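Local coordinates for protein Rbam17540 (Bacillus amyloliquefaciens, PDB 2YOY) that probably cleaves cellulose oxidatively, as a copper-dependent polysaccharide mono-oxygenase of the CBM33 family, at residues 6-11 / 79-84; 44-49 / 118-123; 92-97 / 101-106. All blocks are in the same frame, centred on the assembly; numbering follows the deposited sequence.

Contact 1: residues 6-11 / 79-84; sequences EPVSRA and VKQNIR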
loop_
_atom_site.group_PDB
_atom_site.type_symbol
_atom_site.label_atom_id
_atom_site.label_comp_id
_atom_site.label_asym_id
_atom_site.label_seq_id
_atom_site.Cartn_x
_atom_site.Cartn_y
_atom_site.Cartn_z
ATOM N N GLU A 6 -2.828 -2.293 -10.141
ATOM C CA GLU A 6 -3.967 -3.227 -10.078
ATOM C C GLU A 6 -3.737 -4.293 -9.000
ATOM O O GLU A 6 -2.736 -4.985 -9.071
ATOM C CB GLU A 6 -4.175 -3.931 -11.425
ATOM C CG GLU A 6 -5.414 -4.804 -11.453
ATOM C CD GLU A 6 -5.467 -5.716 -12.666
ATOM O OE1 GLU A 6 -4.867 -5.362 -13.699
ATOM O OE2 GLU A 6 -6.106 -6.785 -12.574
ATOM N N PRO A 7 -4.614 -4.380 -7.966
ATOM C CA PRO A 7 -5.712 -3.432 -7.657
ATOM C C PRO A 7 -5.172 -2.002 -7.445
ATOM O O PRO A 7 -3.953 -1.808 -7.348
ATOM C CB PRO A 7 -6.323 -3.974 -6.347
ATOM C CG PRO A 7 -5.728 -5.299 -6.088
ATOM C CD PRO A 7 -4.416 -5.352 -6.872
ATOM N N VAL A 8 -6.064 -1.012 -7.430
ATOM C CA VAL A 8 -5.674 0.368 -7.219
ATOM C C VAL A 8 -5.385 0.641 -5.748
ATOM O O VAL A 8 -6.273 0.639 -4.905
ATOM C CB VAL A 8 -6.808 1.309 -7.716
ATOM C CG1 VAL A 8 -6.396 2.748 -7.565
ATOM C CG2 VAL A 8 -7.172 0.951 -9.161
ATOM N N SER A 9 -4.097 0.853 -5.494
ATOM C CA SER A 9 -3.620 1.379 -4.207
ATOM C C SER A 9 -4.278 2.683 -3.828
ATOM O O SER A 9 -4.702 3.454 -4.641
ATOM C CB SER A 9 -2.088 1.562 -4.214
ATOM O OG SER A 9 -1.603 2.603 -5.055
ATOM N N ARG A 10 -4.346 2.948 -2.546
ATOM C CA ARG A 10 -4.897 4.185 -2.114
ATOM C C ARG A 10 -4.166 5.379 -2.673
ATOM O O ARG A 10 -4.821 6.376 -3.018
ATOM C CB ARG A 10 -4.958 4.198 -0.535
ATOM C CG ARG A 10 -5.616 5.418 0.054
ATOM C CD ARG A 10 -5.392 5.457 1.581
ATOM N NE ARG A 10 -6.029 4.344 2.271
ATOM C CZ ARG A 10 -5.864 4.035 3.568
ATOM N NH1 ARG A 10 -5.095 4.781 4.372
ATOM N NH2 ARG A 10 -6.521 2.982 4.072
ATOM N N ALA A 11 -2.829 5.308 -2.768
ATOM C CA ALA A 11 -2.049 6.363 -3.313
ATOM C C ALA A 11 -2.387 6.634 -4.794
ATOM O O ALA A 11 -2.595 7.801 -5.201
ATOM C CB ALA A 11 -0.573 6.047 -3.180
ATOM N N VAL A 79 -12.045 5.085 -0.767
ATOM C CA VAL A 79 -12.775 4.365 -1.810
ATOM C C VAL A 79 -12.399 2.894 -1.800
ATOM O O VAL A 79 -11.223 2.542 -1.901
ATOM C CB VAL A 79 -12.495 4.938 -3.223
ATOM C CG1 VAL A 79 -13.232 4.131 -4.278
ATOM C CG2 VAL A 79 -12.937 6.400 -3.331
ATOM N N LYS A 80 -13.385 2.017 -1.661
ATOM C CA LYS A 80 -13.133 0.576 -1.650
ATOM C C LYS A 80 -13.334 -0.022 -3.060
ATOM O O LYS A 80 -14.214 0.389 -3.827
ATOM C CB LYS A 80 -14.081 -0.115 -0.712
ATOM C CG LYS A 80 -13.762 0.168 0.761
ATOM C CD LYS A 80 -14.770 1.077 1.376
ATOM C CE LYS A 80 -14.352 1.477 2.770
ATOM N NZ LYS A 80 -14.725 2.900 2.942
ATOM N N GLN A 81 -12.559 -1.012 -3.388
ATOM C CA GLN A 81 -12.846 -1.724 -4.630
ATOM C C GLN A 81 -13.120 -3.173 -4.267
ATOM O O GLN A 81 -12.534 -3.732 -3.351
ATOM C CB GLN A 81 -11.686 -1.656 -5.573
ATOM C CG GLN A 81 -10.422 -2.228 -4.978
ATOM C CD GLN A 81 -9.222 -1.455 -5.430
ATOM O OE1 GLN A 81 -8.772 -1.579 -6.596
ATOM N NE2 GLN A 81 -8.696 -0.655 -4.542
ATOM N N ASN A 82 -13.983 -3.783 -5.025
ATOM C CA ASN A 82 -14.308 -5.185 -4.802
ATOM C C ASN A 82 -13.179 -6.112 -5.167
ATOM O O ASN A 82 -12.514 -5.979 -6.201
ATOM C CB ASN A 82 -15.527 -5.585 -5.612
ATOM C CG ASN A 82 -16.792 -4.907 -5.132
ATOM O OD1 ASN A 82 -16.926 -4.524 -3.965
ATOM N ND2 ASN A 82 -17.747 -4.761 -6.039
ATOM N N ILE A 83 -12.951 -7.083 -4.313
ATOM C CA ILE A 83 -11.994 -8.101 -4.626
ATOM C C ILE A 83 -12.563 -9.399 -4.059
ATOM O O ILE A 83 -13.224 -9.378 -3.031
ATOM C CB ILE A 83 -10.635 -7.734 -4.024
ATOM C CG1 ILE A 83 -9.508 -8.417 -4.787
ATOM C CG2 ILE A 83 -10.607 -8.087 -2.578
ATOM C CD1 ILE A 83 -8.134 -7.868 -4.467
ATOM N N ARG A 84 -12.315 -10.501 -4.761
ATOM C CA ARG A 84 -12.794 -11.812 -4.368
ATOM C C ARG A 84 -11.680 -12.488 -3.576
ATOM O O ARG A 84 -10.505 -12.294 -3.889
ATOM C CB ARG A 84 -13.125 -12.634 -5.644
#
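Gln81 lays its side-chain amide against the backbone of Val8 and uses both ends of it. Gln81 NE2 donates to Val8 O at 2.8 Å, almost straight at 166°, and the acceptor lies close to the amide plane. Gln81 OE1 takes the N-H of Val8 N at 2.9 Å, with a more bent approach of 143°. One residue's donor and acceptor are thus both answered by one amide, so the amide cannot turn end for end without losing the pair. The chain gets there through CG tucked between the backbone N and the carbonyl carbon (chi1 58°) and a bend at chi2. NE2 has a second acceptor in Asp174 O, on strand 167-177, which also pairs with the backbone of Gln81.

Apolar atoms close in around the carbonyl end. Pro7, which follows a cis peptide bond, brings CB to 3.4 Å from Gln81 OE1, while Val8 CB stands 3.7 Å from that same oxygen. The next ring atom, Pro7 CG, meets Ile83 CD1 at 3.9 Å. Phe90 of strand 86-94 packs on Pro7 as well, and Met13 of helix 10-21 touches both Val8 and Gln81.

Just after Val8, Ser9 N-caps helix 10-21 through OG. The contact therefore binds the turn between strand 2-6 and that helix to strand 81-83, joining the margins of the two sheets in the beta-sandwich typical of lytic polysaccharide mono-oxygenases.

Contact 2: residues 44-49 / 118-123; sequences KGFPAA and LSRDEF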
loop_
_atom_site.group_PDB
_atom_site.type_symbol
_atom_site.label_atom_id
_atom_site.label_comp_id
_atom_site.label_asym_id
_atom_site.label_seq_id
_atom_site.Cartn_x
_atom_site.Cartn_y
_atom_site.Cartn_z
ATOM N N LYS A 44 12.925 0.313 5.395
ATOM C CA LYS A 44 12.583 -1.102 5.253
ATOM C C LYS A 44 12.728 -1.821 6.577
ATOM O O LYS A 44 13.110 -1.211 7.585
ATOM C CB LYS A 44 13.340 -1.770 4.106
ATOM C CG LYS A 44 14.752 -2.204 4.365
ATOM C CD LYS A 44 15.324 -2.826 3.091
ATOM C CE LYS A 44 16.812 -3.032 3.238
ATOM N NZ LYS A 44 17.392 -3.448 1.931
ATOM N N GLY A 45 12.379 -3.098 6.598
ATOM C CA GLY A 45 12.444 -3.899 7.830
ATOM C C GLY A 45 11.109 -4.157 8.496
ATOM O O GLY A 45 11.031 -4.631 9.662
ATOM N N PHE A 46 10.034 -3.866 7.771
ATOM C CA PHE A 46 8.683 -4.145 8.251
ATOM C C PHE A 46 8.444 -5.656 8.348
ATOM O O PHE A 46 8.766 -6.397 7.413
ATOM C CB PHE A 46 7.663 -3.500 7.305
ATOM C CG PHE A 46 6.238 -3.563 7.795
ATOM C CD1 PHE A 46 5.733 -2.553 8.601
ATOM C CD2 PHE A 46 5.422 -4.613 7.437
ATOM C CE1 PHE A 46 4.431 -2.556 8.993
ATOM C CE2 PHE A 46 4.115 -4.668 7.876
ATOM C CZ PHE A 46 3.622 -3.633 8.663
ATOM N N PRO A 47 7.811 -6.125 9.431
ATOM C CA PRO A 47 7.158 -5.399 10.510
ATOM C C PRO A 47 7.976 -5.088 11.787
ATOM O O PRO A 47 7.538 -4.264 12.590
ATOM C CB PRO A 47 5.990 -6.324 10.876
ATOM C CG PRO A 47 6.496 -7.695 10.580
ATOM C CD PRO A 47 7.330 -7.519 9.346
ATOM N N ALA A 48 9.123 -5.726 11.992
ATOM C CA ALA A 48 9.923 -5.457 13.215
ATOM C C ALA A 48 10.459 -4.016 13.234
ATOM O O ALA A 48 10.573 -3.387 14.285
ATOM C CB ALA A 48 11.079 -6.448 13.319
ATOM N N ALA A 49 10.770 -3.485 12.061
ATOM C CA ALA A 49 11.107 -2.071 11.926
ATOM C C ALA A 49 10.191 -1.412 10.904
ATOM O O ALA A 49 9.070 -1.873 10.681
ATOM C CB ALA A 49 12.575 -1.925 11.558
ATOM N N LEU A 118 -3.864 2.705 11.611
ATOM C CA LEU A 118 -3.351 1.396 11.285
ATOM C C LEU A 118 -2.157 1.074 12.187
ATOM O O LEU A 118 -1.245 1.893 12.356
ATOM C CB LEU A 118 -2.907 1.337 9.811
ATOM C CG LEU A 118 -4.001 1.500 8.786
ATOM C CD1 LEU A 118 -3.411 1.439 7.360
ATOM C CD2 LEU A 118 -5.059 0.450 8.937
ATOM N N SER A 119 -2.152 -0.140 12.717
ATOM C CA SER A 119 -1.023 -0.652 13.473
ATOM C C SER A 119 -0.627 -2.029 12.935
ATOM O O SER A 119 -1.459 -2.765 12.381
ATOM C CB SER A 119 -1.384 -0.693 14.974
ATOM O OG SER A 119 -2.490 -1.532 15.192
ATOM N N ARG A 120 0.626 -2.405 13.159
ATOM C CA ARG A 120 1.141 -3.749 12.790
ATOM C C ARG A 120 0.335 -4.902 13.244
ATOM O O ARG A 120 0.223 -5.904 12.547
ATOM C CB ARG A 120 2.502 -4.010 13.430
ATOM C CG ARG A 120 3.591 -3.320 12.726
ATOM C CD ARG A 120 4.648 -2.842 13.705
ATOM N NE ARG A 120 5.726 -2.326 12.904
ATOM C CZ ARG A 120 5.758 -1.116 12.372
ATOM N NH1 ARG A 120 4.749 -0.239 12.560
ATOM N NH2 ARG A 120 6.792 -0.785 11.633
ATOM N N ASP A 121 -0.145 -4.813 14.480
ATOM C CA ASP A 121 -0.825 -5.905 15.078
ATOM C C ASP A 121 -2.233 -6.117 14.555
ATOM O O ASP A 121 -2.864 -7.126 14.883
ATOM C CB ASP A 121 -0.785 -5.800 16.609
ATOM C CG ASP A 121 -1.571 -4.652 17.150
ATOM O OD1 ASP A 121 -2.223 -3.897 16.387
ATOM O OD2 ASP A 121 -1.527 -4.505 18.385
ATOM N N GLU A 122 -2.691 -5.228 13.657
ATOM C CA GLU A 122 -3.943 -5.461 12.921
ATOM C C GLU A 122 -3.733 -6.200 11.588
ATOM O O GLU A 122 -4.709 -6.479 10.921
ATOM C CB GLU A 122 -4.603 -4.120 12.583
ATOM C CG GLU A 122 -5.137 -3.381 13.765
ATOM C CD GLU A 122 -5.995 -2.233 13.323
ATOM O OE1 GLU A 122 -5.468 -1.304 12.669
ATOM O OE2 GLU A 122 -7.193 -2.300 13.599
ATOM N N PHE A 123 -2.476 -6.489 11.213
ATOM C CA PHE A 123 -2.174 -7.101 9.883
ATOM C C PHE A 123 -1.603 -8.476 10.053
ATOM O O PHE A 123 -0.847 -8.748 10.997
ATOM C CB PHE A 123 -1.134 -6.263 9.190
ATOM C CG PHE A 123 -1.684 -5.021 8.548
ATOM C CD1 PHE A 123 -2.337 -5.116 7.320
ATOM C CD2 PHE A 123 -1.551 -3.764 9.143
ATOM C CE1 PHE A 123 -2.878 -4.007 6.716
ATOM C CE2 PHE A 123 -2.075 -2.646 8.537
ATOM C CZ PHE A 123 -2.770 -2.765 7.332
#
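Pro47 and Arg120 bring the backbones closest, their CA atoms 6.6 Å apart, where an irregular loop closed by Ala49 N to Gly45 O faces the short 3-10 turn 120-122. Arg120 spans the gap with its side chain and ends among backbone carbonyls. Arg120 NE donates to Pro47 O at 2.7 Å, nearly straight at 164°, meeting a lone pair in the carbonyl plane. Arg120 NH2 reaches Ala49 O, also at 2.7 Å, but comes from above that carbonyl's plane, 54° out of it. Both oxygens lie in the plane of the guanidinium, so two N-H directions at its edge fix how the group is turned. NH2 also bonds Pro51 O and NH1 makes a salt bridge with Asp53, which extends the grip along the same loop.

This is how the long loop between strand 41-43 and helix 59-62 is tied to the connection joining the antiparallel strands 100-108 and 123-130, at the outer side of the larger sheet of the sandwich. Phe46 covers one face of the guanidinium. With CG anti to the backbone N (chi1 -172°) its ring runs past the arginine side chain in the opposite direction, and Phe46 CE1 sits 3.9 Å from the plane of the Arg120 guanidinium, over its centre. The two planes are well away from parallel, and Phe46 CD1 comes within 3.7 Å of Arg120 NH2. A leucine in place of Arg120 would probably leave the carbonyls of Pro47 and Ala49 without these donors and Asp53 without its charged mate, freeing the loop to shift.

Across the cis peptide bond Pro47 CB covers part of one face of the Phe46 ring. Tyr106, from strand 100-108, meets Phe46 edge-to-face and also touches Pro47.

Contact 3: residues 92-97 / 101-106; sequences WHYTAP and SKWHYY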
loop_
_atom_site.group_PDB
_atom_site.type_symbol
_atom_site.label_atom_id
_atom_site.label_comp_id
_atom_site.label_asym_id
_atom_site.label_seq_id
_atom_site.Cartn_x
_atom_site.Cartn_y
_atom_site.Cartn_z
ATOM N N TRP A 92 2.566 -3.834 -9.938
ATOM C CA TRP A 92 3.222 -2.551 -9.655
ATOM C C TRP A 92 3.524 -1.813 -10.941
ATOM O O TRP A 92 3.855 -2.438 -11.964
ATOM C CB TRP A 92 4.519 -2.789 -8.872
ATOM C CG TRP A 92 4.305 -3.265 -7.435
ATOM C CD1 TRP A 92 3.940 -4.509 -7.038
ATOM C CD2 TRP A 92 4.491 -2.502 -6.232
ATOM N NE1 TRP A 92 3.886 -4.570 -5.651
ATOM C CE2 TRP A 92 4.227 -3.358 -5.136
ATOM C CE3 TRP A 92 4.832 -1.184 -5.977
ATOM C CZ2 TRP A 92 4.280 -2.923 -3.794
ATOM C CZ3 TRP A 92 4.901 -0.760 -4.624
ATOM C CH2 TRP A 92 4.651 -1.628 -3.571
ATOM N N HIS A 93 3.377 -0.490 -10.907
ATOM C CA HIS A 93 3.899 0.411 -11.930
ATOM C C HIS A 93 5.092 1.150 -11.299
ATOM O O HIS A 93 4.978 1.682 -10.178
ATOM C CB HIS A 93 2.852 1.424 -12.329
ATOM C CG HIS A 93 3.354 2.483 -13.265
ATOM N ND1 HIS A 93 3.594 2.250 -14.600
ATOM C CD2 HIS A 93 3.701 3.767 -13.041
ATOM C CE1 HIS A 93 4.053 3.352 -15.161
ATOM N NE2 HIS A 93 4.117 4.291 -14.238
ATOM N N TYR A 94 6.227 1.100 -11.976
ATOM C CA TYR A 94 7.477 1.698 -11.507
ATOM C C TYR A 94 7.835 2.940 -12.322
ATOM O O TYR A 94 7.842 2.902 -13.562
ATOM C CB TYR A 94 8.618 0.683 -11.529
ATOM C CG TYR A 94 8.378 -0.473 -10.614
ATOM C CD1 TYR A 94 8.482 -0.305 -9.241
ATOM C CD2 TYR A 94 8.009 -1.718 -11.095
ATOM C CE1 TYR A 94 8.237 -1.344 -8.398
ATOM C CE2 TYR A 94 7.767 -2.781 -10.251
ATOM C CZ TYR A 94 7.863 -2.576 -8.900
ATOM O OH TYR A 94 7.611 -3.611 -8.050
ATOM N N THR A 95 8.068 4.056 -11.638
ATOM C CA THR A 95 8.765 5.186 -12.279
ATOM C C THR A 95 10.299 5.027 -12.166
ATOM O O THR A 95 11.049 5.562 -12.972
ATOM C CB THR A 95 8.331 6.516 -11.677
ATOM O OG1 THR A 95 8.714 6.562 -10.297
ATOM C CG2 THR A 95 6.830 6.675 -11.807
ATOM N N ALA A 96 10.758 4.252 -11.191
ATOM C CA ALA A 96 12.174 3.950 -11.069
ATOM C C ALA A 96 12.311 2.570 -10.447
ATOM O O ALA A 96 12.213 2.432 -9.207
ATOM C CB ALA A 96 12.893 5.007 -10.247
ATOM N N PRO A 97 12.476 1.531 -11.296
ATOM C CA PRO A 97 12.439 0.105 -10.830
ATOM C C PRO A 97 13.744 -0.389 -10.203
ATOM O O PRO A 97 14.491 -1.148 -10.826
ATOM C CB PRO A 97 12.162 -0.660 -12.116
ATOM C CG PRO A 97 12.817 0.177 -13.172
ATOM C CD PRO A 97 12.615 1.610 -12.765
ATOM N N SER A 101 14.962 -6.732 -3.183
ATOM C CA SER A 101 15.204 -7.901 -2.357
ATOM C C SER A 101 13.945 -8.743 -2.159
ATOM O O SER A 101 14.006 -9.961 -2.194
ATOM C CB SER A 101 15.813 -7.521 -1.015
ATOM O OG SER A 101 15.008 -6.587 -0.364
ATOM N N LYS A 102 12.804 -8.097 -1.940
ATOM C CA LYS A 102 11.543 -8.848 -1.798
ATOM C C LYS A 102 10.353 -7.921 -1.838
ATOM O O LYS A 102 10.471 -6.710 -1.652
ATOM C CB LYS A 102 11.482 -9.676 -0.501
ATOM C CG LYS A 102 11.366 -8.867 0.778
ATOM C CD LYS A 102 11.228 -9.764 1.996
ATOM C CE LYS A 102 10.963 -8.954 3.231
ATOM N NZ LYS A 102 10.792 -9.805 4.434
ATOM N N TRP A 103 9.194 -8.511 -2.092
ATOM C CA TRP A 103 7.937 -7.897 -1.789
ATOM C C TRP A 103 7.183 -8.771 -0.796
ATOM O O TRP A 103 7.392 -9.988 -0.690
ATOM C CB TRP A 103 7.057 -7.726 -3.017
ATOM C CG TRP A 103 7.585 -6.933 -4.167
ATOM C CD1 TRP A 103 7.219 -5.648 -4.515
ATOM C CD2 TRP A 103 8.439 -7.401 -5.235
ATOM N NE1 TRP A 103 7.807 -5.293 -5.706
ATOM C CE2 TRP A 103 8.563 -6.339 -6.167
ATOM C CE3 TRP A 103 9.078 -8.606 -5.498
ATOM C CZ2 TRP A 103 9.320 -6.461 -7.366
ATOM C CZ3 TRP A 103 9.859 -8.717 -6.682
ATOM C CH2 TRP A 103 9.971 -7.650 -7.573
ATOM N N HIS A 104 6.378 -8.116 0.011
ATOM C CA HIS A 104 5.611 -8.799 1.073
ATOM C C HIS A 104 4.259 -8.147 1.273
ATOM O O HIS A 104 4.116 -6.914 1.210
ATOM C CB HIS A 104 6.438 -8.992 2.371
ATOM C CG HIS A 104 7.259 -7.806 2.792
ATOM N ND1 HIS A 104 7.261 -7.350 4.092
ATOM C CD2 HIS A 104 8.141 -7.018 2.116
ATOM C CE1 HIS A 104 8.060 -6.299 4.190
ATOM N NE2 HIS A 104 8.627 -6.099 3.012
ATOM N N TYR A 105 3.242 -8.989 1.451
ATOM C CA TYR A 105 1.838 -8.590 1.455
ATOM C C TYR A 105 1.158 -9.057 2.739
ATOM O O TYR A 105 1.381 -10.184 3.192
ATOM C CB TYR A 105 1.106 -9.220 0.254
ATOM C CG TYR A 105 1.548 -8.657 -1.115
ATOM C CD1 TYR A 105 2.619 -9.183 -1.778
ATOM C CD2 TYR A 105 0.888 -7.590 -1.700
ATOM C CE1 TYR A 105 3.031 -8.698 -2.979
ATOM C CE2 TYR A 105 1.314 -7.050 -2.938
ATOM C CZ TYR A 105 2.407 -7.610 -3.542
ATOM O OH TYR A 105 2.842 -7.194 -4.761
ATOM N N TYR A 106 0.329 -8.173 3.288
ATOM C CA TYR A 106 -0.362 -8.357 4.526
ATOM C C TYR A 106 -1.840 -8.003 4.293
ATOM O O TYR A 106 -2.158 -7.189 3.430
ATOM C CB TYR A 106 0.197 -7.429 5.582
ATOM C CG TYR A 106 1.697 -7.551 5.798
ATOM C CD1 TYR A 106 2.613 -7.006 4.892
ATOM C CD2 TYR A 106 2.209 -8.299 6.838
ATOM C CE1 TYR A 106 3.976 -7.198 5.046
ATOM C CE2 TYR A 106 3.566 -8.438 7.015
ATOM C CZ TYR A 106 4.439 -7.897 6.122
ATOM O OH TYR A 106 5.780 -8.063 6.265
#
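The hydroxyl of Tyr105 has two partners: Trp92 NE1 donates to Tyr105 OH at 3.0 Å, and His142 ND1 bonds the same oxygen. The indole N-H is well aimed at 157°, with the oxygen almost in the Trp92 ring plane. A second bond of the same kind runs the other way across the contact. Here Trp103 NE1 donates to Tyr94 OH at 2.9 Å, more bent at 140°, and the hydroxyl again lies near the indole plane, at its edge. Each segment therefore supplies one indole donor and one phenol acceptor, and two indole N-H groups of a largely buried cluster are satisfied by phenol oxygens.

The strands themselves stay well apart, the axes of 92-94 and 102-106 approaching to 13.0 Å, so the side chains do all the bridging. The strands belong to the two facing sheets of the beta-sandwich, and the aromatics lie between them, near the end where His1 and His98 hold copper(I). His98 sits in the turn linking the segments, and the side chain of Tyr94 is about 8 Å from the ion.

Between the two bonds the indoles of Trp92 and Trp103 meet obliquely, their five-membered rings 4.8 Å apart at the centroids. Trp103 CD1 lies over the rim of one face of Trp92, 3.7 Å from Trp92 NE1. Each indole, with CG anti to its own carbonyl carbon (chi1 -70° in Trp92), reaches toward the other strand, and coming from facing strands the two slide past each other in opposite directions. Trp103 stacks in turn on Trp160, whose ring meets Tyr94 edge-to-face, while His131 packs edge-to-face with Trp103.

How the contacts relate
Contact 3 is the core member, an aromatic network between the facing sheets with indole N-H groups bonded to phenol hydroxyls. Contacts 1 and 2 are only partly buried, lie on opposite sides of the chain's centre, and work differently: a polar side chain crosses to backbone atoms of a loop or turn, a neutral amide in contact 1 and a charged guanidinium in contact 2. Contacts 2 and 3 touch, Phe46 O resting against His104 and Phe123 against Tyr106, and along the chain contact 3 is nested inside the loop that contact 2 closes. Contact 1, in series before contact 3, shares no touch with either, though strand 81-83 leads on to strand 86-94.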